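Local coordinates for protein DNA-entry nuclease inhibitor (Bacillus subtilis subsp. subtilis, PDB 4MQD) that inhibits the DNA-degrading activity of the DNA-entry nuclease and plays a role in the competence of cells for transformation, at residues Q11-V22 and S51-I62; E70-K78 and C113-S121. One frame throughout, in Å; residues are numbered along the deposited sequence.

Interaction 1: residues Q11-V22 and S51-I62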
# COMPACT_ATOMS: atom_id res chain seq x y z
N GLN A 11 11.58 -11.37 8.61
CA GLN A 11 12.52 -12.48 8.59
C GLN A 11 13.34 -12.46 7.31
O GLN A 11 12.79 -12.55 6.21
CB GLN A 11 11.78 -13.81 8.69
CG GLN A 11 11.15 -14.07 10.05
CD GLN A 11 12.18 -14.27 11.15
OE1 GLN A 11 13.31 -14.69 10.90
NE2 GLN A 11 11.79 -13.97 12.38
N GLU A 12 14.66 -12.34 7.45
CA GLU A 12 15.57 -12.38 6.32
C GLU A 12 15.60 -13.80 5.74
O GLU A 12 15.57 -14.78 6.48
CB GLU A 12 16.97 -11.92 6.73
CG GLU A 12 17.90 -11.62 5.57
CD GLU A 12 19.15 -10.86 5.98
OE1 GLU A 12 19.47 -10.85 7.19
OE2 GLU A 12 19.81 -10.28 5.09
N LEU A 13 15.66 -13.89 4.42
CA LEU A 13 15.64 -15.18 3.73
C LEU A 13 16.40 -15.08 2.41
O LEU A 13 16.15 -14.17 1.62
CB LEU A 13 14.19 -15.60 3.47
CG LEU A 13 13.94 -17.05 3.05
CD1 LEU A 13 14.17 -18.00 4.22
CD2 LEU A 13 12.53 -17.23 2.50
N SER A 14 17.32 -16.02 2.19
CA SER A 14 18.05 -16.08 0.92
C SER A 14 17.20 -16.80 -0.12
O SER A 14 16.92 -17.99 0.01
CB SER A 14 19.38 -16.80 1.10
OG SER A 14 20.26 -16.04 1.92
N ILE A 15 16.79 -16.07 -1.16
CA ILE A 15 15.98 -16.63 -2.23
C ILE A 15 16.88 -17.31 -3.27
O ILE A 15 17.85 -16.72 -3.73
CB ILE A 15 15.14 -15.55 -2.95
CG1 ILE A 15 14.25 -14.79 -1.96
CG2 ILE A 15 14.31 -16.17 -4.08
CD1 ILE A 15 13.37 -15.67 -1.10
N SER A 16 16.54 -18.54 -3.61
CA SER A 16 17.19 -19.25 -4.71
C SER A 16 16.14 -19.69 -5.72
O SER A 16 14.99 -19.95 -5.37
CB SER A 16 17.96 -20.46 -4.19
OG SER A 16 19.11 -20.06 -3.47
N TYR A 17 16.55 -19.76 -6.98
CA TYR A 17 15.69 -20.21 -8.07
C TYR A 17 14.36 -19.44 -8.15
O TYR A 17 13.31 -20.01 -8.46
CB TYR A 17 15.45 -21.72 -7.96
CG TYR A 17 16.74 -22.51 -7.90
CD1 TYR A 17 17.47 -22.77 -9.06
CD2 TYR A 17 17.23 -22.98 -6.69
CE1 TYR A 17 18.66 -23.49 -9.01
CE2 TYR A 17 18.42 -23.70 -6.63
CZ TYR A 17 19.12 -23.95 -7.79
OH TYR A 17 20.30 -24.67 -7.74
N HIS A 18 14.43 -18.14 -7.85
CA HIS A 18 13.30 -17.22 -8.00
C HIS A 18 12.00 -17.71 -7.37
O HIS A 18 10.92 -17.56 -7.95
CB HIS A 18 13.07 -16.93 -9.49
CG HIS A 18 14.28 -16.38 -10.18
ND1 HIS A 18 15.23 -17.18 -10.76
CD2 HIS A 18 14.69 -15.10 -10.37
CE1 HIS A 18 16.18 -16.42 -11.29
NE2 HIS A 18 15.87 -15.16 -11.06
N GLN A 19 12.09 -18.29 -6.17
CA GLN A 19 10.91 -18.80 -5.48
C GLN A 19 11.11 -18.97 -3.98
O GLN A 19 12.23 -19.09 -3.48
CB GLN A 19 10.47 -20.13 -6.09
CG GLN A 19 11.29 -21.34 -5.65
CD GLN A 19 11.04 -22.57 -6.50
OE1 GLN A 19 10.22 -23.42 -6.16
NE2 GLN A 19 11.73 -22.65 -7.64
N PHE A 20 9.99 -18.96 -3.26
CA PHE A 20 9.92 -19.42 -1.88
C PHE A 20 8.56 -20.09 -1.70
O PHE A 20 7.62 -19.80 -2.45
CB PHE A 20 10.12 -18.28 -0.88
CG PHE A 20 9.11 -17.18 -1.00
CD1 PHE A 20 7.92 -17.23 -0.28
CD2 PHE A 20 9.34 -16.08 -1.81
CE1 PHE A 20 6.98 -16.22 -0.38
CE2 PHE A 20 8.41 -15.06 -1.91
CZ PHE A 20 7.23 -15.13 -1.20
N THR A 21 8.45 -20.97 -0.72
CA THR A 21 7.29 -21.84 -0.60
C THR A 21 6.69 -21.83 0.80
O THR A 21 7.41 -21.96 1.79
CB THR A 21 7.66 -23.29 -0.99
OG1 THR A 21 8.18 -23.30 -2.33
CG2 THR A 21 6.45 -24.21 -0.91
N VAL A 22 5.37 -21.67 0.85
CA VAL A 22 4.61 -21.75 2.09
C VAL A 22 4.01 -23.15 2.16
O VAL A 22 3.31 -23.57 1.24
CB VAL A 22 3.48 -20.71 2.12
CG1 VAL A 22 2.72 -20.76 3.45
CG2 VAL A 22 4.04 -19.31 1.86
N SER A 51 3.96 -22.20 -3.69
CA SER A 51 5.22 -21.53 -3.98
C SER A 51 4.91 -20.21 -4.67
O SER A 51 4.11 -20.17 -5.61
CB SER A 51 6.12 -22.38 -4.86
OG SER A 51 6.38 -23.64 -4.26
N PHE A 52 5.54 -19.14 -4.20
CA PHE A 52 5.38 -17.83 -4.80
C PHE A 52 6.63 -17.48 -5.60
O PHE A 52 7.75 -17.79 -5.19
CB PHE A 52 5.12 -16.78 -3.72
CG PHE A 52 3.78 -16.91 -3.06
CD1 PHE A 52 2.63 -16.50 -3.72
CD2 PHE A 52 3.67 -17.46 -1.79
CE1 PHE A 52 1.39 -16.63 -3.12
CE2 PHE A 52 2.43 -17.58 -1.18
CZ PHE A 52 1.28 -17.17 -1.85
N GLU A 53 6.42 -16.84 -6.75
CA GLU A 53 7.52 -16.40 -7.59
C GLU A 53 8.18 -15.17 -6.96
O GLU A 53 7.49 -14.26 -6.49
CB GLU A 53 7.01 -16.04 -8.98
CG GLU A 53 8.12 -15.74 -9.99
CD GLU A 53 7.67 -14.82 -11.11
OE1 GLU A 53 6.63 -14.15 -10.96
OE2 GLU A 53 8.38 -14.77 -12.13
N ALA A 54 9.51 -15.15 -6.98
CA ALA A 54 10.28 -14.00 -6.52
C ALA A 54 10.97 -13.38 -7.72
O ALA A 54 11.29 -14.07 -8.69
CB ALA A 54 11.30 -14.43 -5.48
N GLN A 55 11.21 -12.07 -7.65
CA GLN A 55 11.79 -11.33 -8.77
C GLN A 55 13.25 -11.70 -9.02
O GLN A 55 13.69 -11.76 -10.17
CB GLN A 55 11.68 -9.83 -8.53
CG GLN A 55 10.26 -9.30 -8.61
CD GLN A 55 10.21 -7.79 -8.61
OE1 GLN A 55 11.07 -7.13 -8.03
NE2 GLN A 55 9.20 -7.23 -9.28
N ARG A 56 14.01 -11.93 -7.96
CA ARG A 56 15.43 -12.26 -8.08
C ARG A 56 15.94 -13.05 -6.88
O ARG A 56 15.28 -13.14 -5.84
CB ARG A 56 16.25 -10.98 -8.26
CG ARG A 56 16.04 -9.94 -7.18
CD ARG A 56 16.70 -8.62 -7.52
NE ARG A 56 16.14 -8.02 -8.73
CZ ARG A 56 14.97 -7.38 -8.80
NH1 ARG A 56 14.20 -7.23 -7.72
NH2 ARG A 56 14.57 -6.88 -9.96
N ASN A 57 17.12 -13.64 -7.06
CA ASN A 57 17.79 -14.39 -6.00
C ASN A 57 18.65 -13.44 -5.18
O ASN A 57 19.66 -12.93 -5.66
CB ASN A 57 18.64 -15.50 -6.60
CG ASN A 57 17.82 -16.49 -7.40
OD1 ASN A 57 16.66 -16.75 -7.09
ND2 ASN A 57 18.42 -17.06 -8.43
N THR A 58 18.22 -13.20 -3.95
CA THR A 58 18.85 -12.21 -3.08
C THR A 58 18.41 -12.44 -1.64
O THR A 58 17.53 -13.27 -1.38
CB THR A 58 18.46 -10.78 -3.52
OG1 THR A 58 19.16 -9.81 -2.73
CG2 THR A 58 16.95 -10.55 -3.38
N LYS A 59 19.04 -11.73 -0.71
CA LYS A 59 18.60 -11.73 0.68
C LYS A 59 17.35 -10.86 0.81
O LYS A 59 17.44 -9.63 0.83
CB LYS A 59 19.71 -11.25 1.63
CG LYS A 59 20.65 -12.36 2.07
CD LYS A 59 21.91 -11.82 2.72
CE LYS A 59 22.95 -11.40 1.68
NZ LYS A 59 24.26 -11.07 2.30
N ALA A 60 16.20 -11.51 0.87
CA ALA A 60 14.91 -10.82 0.93
C ALA A 60 14.34 -10.89 2.34
O ALA A 60 14.80 -11.66 3.18
CB ALA A 60 13.94 -11.45 -0.06
N PHE A 61 13.32 -10.06 2.60
CA PHE A 61 12.61 -10.08 3.87
C PHE A 61 11.19 -10.60 3.67
O PHE A 61 10.50 -10.19 2.73
CB PHE A 61 12.58 -8.68 4.49
CG PHE A 61 13.88 -8.25 5.09
CD1 PHE A 61 14.25 -8.67 6.36
CD2 PHE A 61 14.76 -7.44 4.38
CE1 PHE A 61 15.45 -8.28 6.92
CE2 PHE A 61 15.97 -7.04 4.93
CZ PHE A 61 16.31 -7.46 6.20
N ILE A 62 10.78 -11.51 4.54
CA ILE A 62 9.41 -12.03 4.55
C ILE A 62 8.65 -11.37 5.70
O ILE A 62 9.05 -11.51 6.86
CB ILE A 62 9.40 -13.56 4.76
CG1 ILE A 62 10.25 -14.27 3.69
CG2 ILE A 62 7.96 -14.09 4.77
CD1 ILE A 62 9.76 -14.10 2.27

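Interaction 2: residues E70-K78 and C113-S121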
# COMPACT_ATOMS: atom_id res chain seq x y z
N GLU A 70 -3.87 -3.25 7.26
CA GLU A 70 -2.94 -2.25 6.76
C GLU A 70 -2.82 -2.39 5.25
O GLU A 70 -2.43 -3.45 4.75
CB GLU A 70 -1.55 -2.40 7.39
CG GLU A 70 -1.43 -1.86 8.81
CD GLU A 70 0.02 -1.69 9.26
OE1 GLU A 70 0.92 -2.28 8.63
OE2 GLU A 70 0.25 -0.97 10.26
N THR A 71 -3.15 -1.32 4.53
CA THR A 71 -3.03 -1.32 3.08
C THR A 71 -1.57 -1.39 2.66
O THR A 71 -0.68 -0.94 3.40
CB THR A 71 -3.68 -0.08 2.44
OG1 THR A 71 -3.07 1.11 2.96
CG2 THR A 71 -5.18 -0.04 2.73
N VAL A 72 -1.32 -1.96 1.49
CA VAL A 72 0.02 -2.03 0.92
C VAL A 72 0.07 -1.05 -0.24
O VAL A 72 -0.47 -1.30 -1.31
CB VAL A 72 0.34 -3.46 0.45
CG1 VAL A 72 1.76 -3.54 -0.11
CG2 VAL A 72 0.16 -4.44 1.60
N ASN A 73 0.72 0.09 -0.00
CA ASN A 73 0.70 1.21 -0.94
C ASN A 73 1.72 1.09 -2.07
O ASN A 73 1.63 1.81 -3.07
CB ASN A 73 0.90 2.53 -0.19
CG ASN A 73 -0.28 2.87 0.70
OD1 ASN A 73 -1.33 3.30 0.22
ND2 ASN A 73 -0.12 2.68 2.00
N SER A 74 2.69 0.19 -1.92
CA SER A 74 3.73 0.00 -2.93
C SER A 74 4.00 -1.48 -3.20
O SER A 74 4.40 -2.22 -2.30
CB SER A 74 5.02 0.69 -2.49
OG SER A 74 4.79 2.04 -2.14
N TYR A 75 3.77 -1.91 -4.44
CA TYR A 75 4.07 -3.27 -4.87
C TYR A 75 4.07 -3.40 -6.39
O TYR A 75 3.49 -2.58 -7.09
CB TYR A 75 3.07 -4.27 -4.27
CG TYR A 75 1.63 -4.03 -4.65
CD1 TYR A 75 0.83 -3.16 -3.92
CD2 TYR A 75 1.05 -4.68 -5.74
CE1 TYR A 75 -0.50 -2.94 -4.25
CE2 TYR A 75 -0.27 -4.47 -6.09
CZ TYR A 75 -1.04 -3.60 -5.34
OH TYR A 75 -2.35 -3.39 -5.68
N GLU A 76 4.72 -4.45 -6.89
CA GLU A 76 4.76 -4.74 -8.32
C GLU A 76 4.00 -6.01 -8.70
O GLU A 76 3.85 -6.31 -9.88
CB GLU A 76 6.22 -4.84 -8.79
CG GLU A 76 6.94 -3.50 -8.77
CD GLU A 76 8.19 -3.49 -9.62
OE1 GLU A 76 8.79 -4.56 -9.84
OE2 GLU A 76 8.59 -2.39 -10.07
N LYS A 77 3.52 -6.75 -7.70
CA LYS A 77 2.75 -7.96 -7.93
C LYS A 77 1.89 -8.27 -6.71
O LYS A 77 2.36 -8.17 -5.57
CB LYS A 77 3.68 -9.14 -8.21
CG LYS A 77 2.99 -10.44 -8.61
CD LYS A 77 2.24 -10.31 -9.92
CE LYS A 77 2.04 -11.65 -10.61
NZ LYS A 77 1.41 -11.50 -11.95
N LYS A 78 0.63 -8.62 -6.95
CA LYS A 78 -0.28 -9.07 -5.90
C LYS A 78 -0.88 -10.40 -6.32
O LYS A 78 -1.46 -10.51 -7.40
CB LYS A 78 -1.39 -8.04 -5.68
CG LYS A 78 -2.37 -8.42 -4.58
CD LYS A 78 -3.45 -7.36 -4.40
CE LYS A 78 -4.44 -7.77 -3.33
NZ LYS A 78 -5.48 -6.72 -3.09
N CYS A 113 0.05 -12.45 -1.33
CA CYS A 113 1.48 -12.13 -1.35
C CYS A 113 1.73 -10.89 -2.21
O CYS A 113 1.46 -10.88 -3.41
CB CYS A 113 2.29 -13.30 -1.90
SG CYS A 113 4.08 -13.01 -1.96
N TRP A 114 2.26 -9.84 -1.58
CA TRP A 114 2.65 -8.63 -2.29
C TRP A 114 4.16 -8.64 -2.51
O TRP A 114 4.92 -8.86 -1.57
CB TRP A 114 2.30 -7.37 -1.49
CG TRP A 114 0.84 -7.06 -1.40
CD1 TRP A 114 0.11 -6.27 -2.25
CD2 TRP A 114 -0.06 -7.48 -0.37
NE1 TRP A 114 -1.20 -6.20 -1.82
CE2 TRP A 114 -1.33 -6.93 -0.67
CE3 TRP A 114 0.08 -8.28 0.77
CZ2 TRP A 114 -2.45 -7.15 0.13
CZ3 TRP A 114 -1.03 -8.50 1.56
CH2 TRP A 114 -2.28 -7.94 1.24
N THR A 115 4.58 -8.40 -3.75
CA THR A 115 6.00 -8.25 -4.07
C THR A 115 6.39 -6.78 -3.99
O THR A 115 5.90 -5.96 -4.76
CB THR A 115 6.31 -8.78 -5.49
OG1 THR A 115 5.99 -10.18 -5.56
CG2 THR A 115 7.79 -8.59 -5.83
N VAL A 116 7.26 -6.46 -3.03
CA VAL A 116 7.74 -5.09 -2.82
C VAL A 116 9.26 -5.05 -3.05
O VAL A 116 10.03 -5.39 -2.15
CB VAL A 116 7.43 -4.60 -1.39
CG1 VAL A 116 7.79 -3.13 -1.23
CG2 VAL A 116 5.96 -4.83 -1.06
N PRO A 117 9.69 -4.65 -4.26
CA PRO A 117 11.13 -4.61 -4.55
C PRO A 117 11.89 -3.64 -3.64
O PRO A 117 11.30 -2.71 -3.10
CB PRO A 117 11.19 -4.13 -6.01
CG PRO A 117 9.83 -4.32 -6.56
CD PRO A 117 8.88 -4.22 -5.41
N ALA A 118 13.19 -3.88 -3.49
CA ALA A 118 14.06 -3.08 -2.61
C ALA A 118 13.84 -1.58 -2.77
O ALA A 118 13.76 -0.84 -1.79
CB ALA A 118 15.52 -3.42 -2.87
N GLU A 119 13.73 -1.15 -4.03
CA GLU A 119 13.52 0.25 -4.39
C GLU A 119 12.25 0.87 -3.78
O GLU A 119 12.20 2.09 -3.57
CB GLU A 119 13.47 0.36 -5.91
CG GLU A 119 13.50 1.78 -6.46
CD GLU A 119 13.70 1.81 -7.96
OE1 GLU A 119 13.48 0.77 -8.63
OE2 GLU A 119 14.08 2.87 -8.48
N MSE A 120 11.25 0.04 -3.50
CA MSE A 120 9.99 0.49 -2.88
C MSE A 120 9.88 0.17 -1.42
O MSE A 120 8.99 0.67 -0.74
CB MSE A 120 8.81 -0.22 -3.55
CG MSE A 120 8.53 0.31 -4.94
SE MSE A 120 7.09 -0.80 -5.70
CE MSE A 120 6.88 0.17 -7.41
N SER A 121 10.77 -0.69 -0.91
CA SER A 121 10.68 -1.15 0.48
C SER A 121 11.47 -0.25 1.42
O SER A 121 12.57 0.19 1.08
CB SER A 121 11.21 -2.58 0.60
OG SER A 121 11.11 -3.04 1.94
O HOH W 1 7.13 2.89 -0.99

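Interaction 1: residues Q11-V22 and S51-I62
Gln11 to Ser14 pair antiparallel with Lys59 to Ile62, and Gln19 to Thr21 with Ser51 to Glu53, two ladders whose register slips by one residue across the loops between them. Backbone bonds knit both; Leu13 N to Ala60 O is 2.7 Å. In the loops, Ile15 N reaches Thr58 O almost straight (177°), and the Asn57 side-chain amide steps in where the ladders are interrupted: its OD1 takes the His18 N-H on a lone pair, in the carbonyl plane, at 2.7 Å. That amide also lies over one face of the His18 imidazole, the planes 46° apart. Within the second ladder, Thr21 OG1 and Ser51 OG share a hydrogen bond of 2.7 Å.

The apolar contacts centre on Phe20. With CG wedged between backbone N and carbonyl carbon (chi1 60°), its ring slots between Ile62 CD1, 4.2 Å from the ring centroid, and Phe52 CB on the opposite face. Ile15 spans the loops, CG2 on Ala54 CB (3.7 Å) and CG1 on Ala60 CB.

Strands 6-14 and 59-66 belong to one five-stranded sheet, 19-24 and 49-53 to the other; Phe20 lies between them, touching Ile92, Cys113 and Ile130 and pairing edge-to-face with Tyr128.

Interaction 2: residues E70-K78 and C113-S121
Two backbone bonds join the end of segment 70-78 antiparallel to strand 113-116: Glu76 N gives its hydrogen to Thr115 O at 2.9 Å, and Thr115 N gives its own to Lys77 O, after which Lys78 and Trp114 form a non-hydrogen-bonded pair.

The indole of Trp114 shows how one large side chain can organise an irregular approach to a strand. Val72 lies over a face of it, CG2 standing 3.7 Å from the centroid of the six-membered ring and 16° off its normal, a clear CH-pi contact, while CG1 reaches toward CD1 and CG. Tyr75 meets the indole differently. Its CG sits between the backbone N and the carbonyl carbon (chi1 60°), which turns the phenol ring so that the CD1 edge of Trp114 points into its face, an edge-to-face pair with planes at 69° and Trp114 CD1 only 3.6 Å from Tyr75 CD1. Lys78, fully extended, runs alongside the indole in the same direction, its CD 3.6 Å from Trp114 NE1.

A second group gathers where the strand gives way to the turn. Glu76 CG lies against Met120 CE (3.9 Å) and the Pro117 ring, its carboxylate OE1 being held by Gln55. Met120, a selenomethionine, brings SE within 3.7 Å of Tyr75 N. Ser74 OG donates to a water that in turn donates to Met120 O, bridging the two loops.

Strand 77-85 is one of the two outermost strands of the mixed sheet within this chain; strand 107-116, next to it, pairs on its far side with 127-134, whose Ile129 touches both Val72 and Trp114. The loop leading into strand 77-85 also meets the second subunit, whose Tyr17 ring meets that of Tyr75 and whose Trp34 packs on Ser74.

Overall arrangement
Interaction 1 closes before interaction 2 opens along the chain, and their centres lie about 14 Å apart. Both reach the same mixed five-stranded sheet: interaction 1 takes in the pair at one edge, 6-14 with 59-66, and interaction 2 the pair at the other, 77-85 with 107-116, with strand 127-134 between. The contacts meet at Gln55, which reaches across to interaction 2 and packs on Thr115 and Pro117, and at Phe52 beside Cys113. Interaction 1 alone also has a ladder in the antiparallel sheet and so bridges the two sheets, whereas interaction 2 finishes the far edge of the mixed sheet and, of the two, is the one that meets the second subunit.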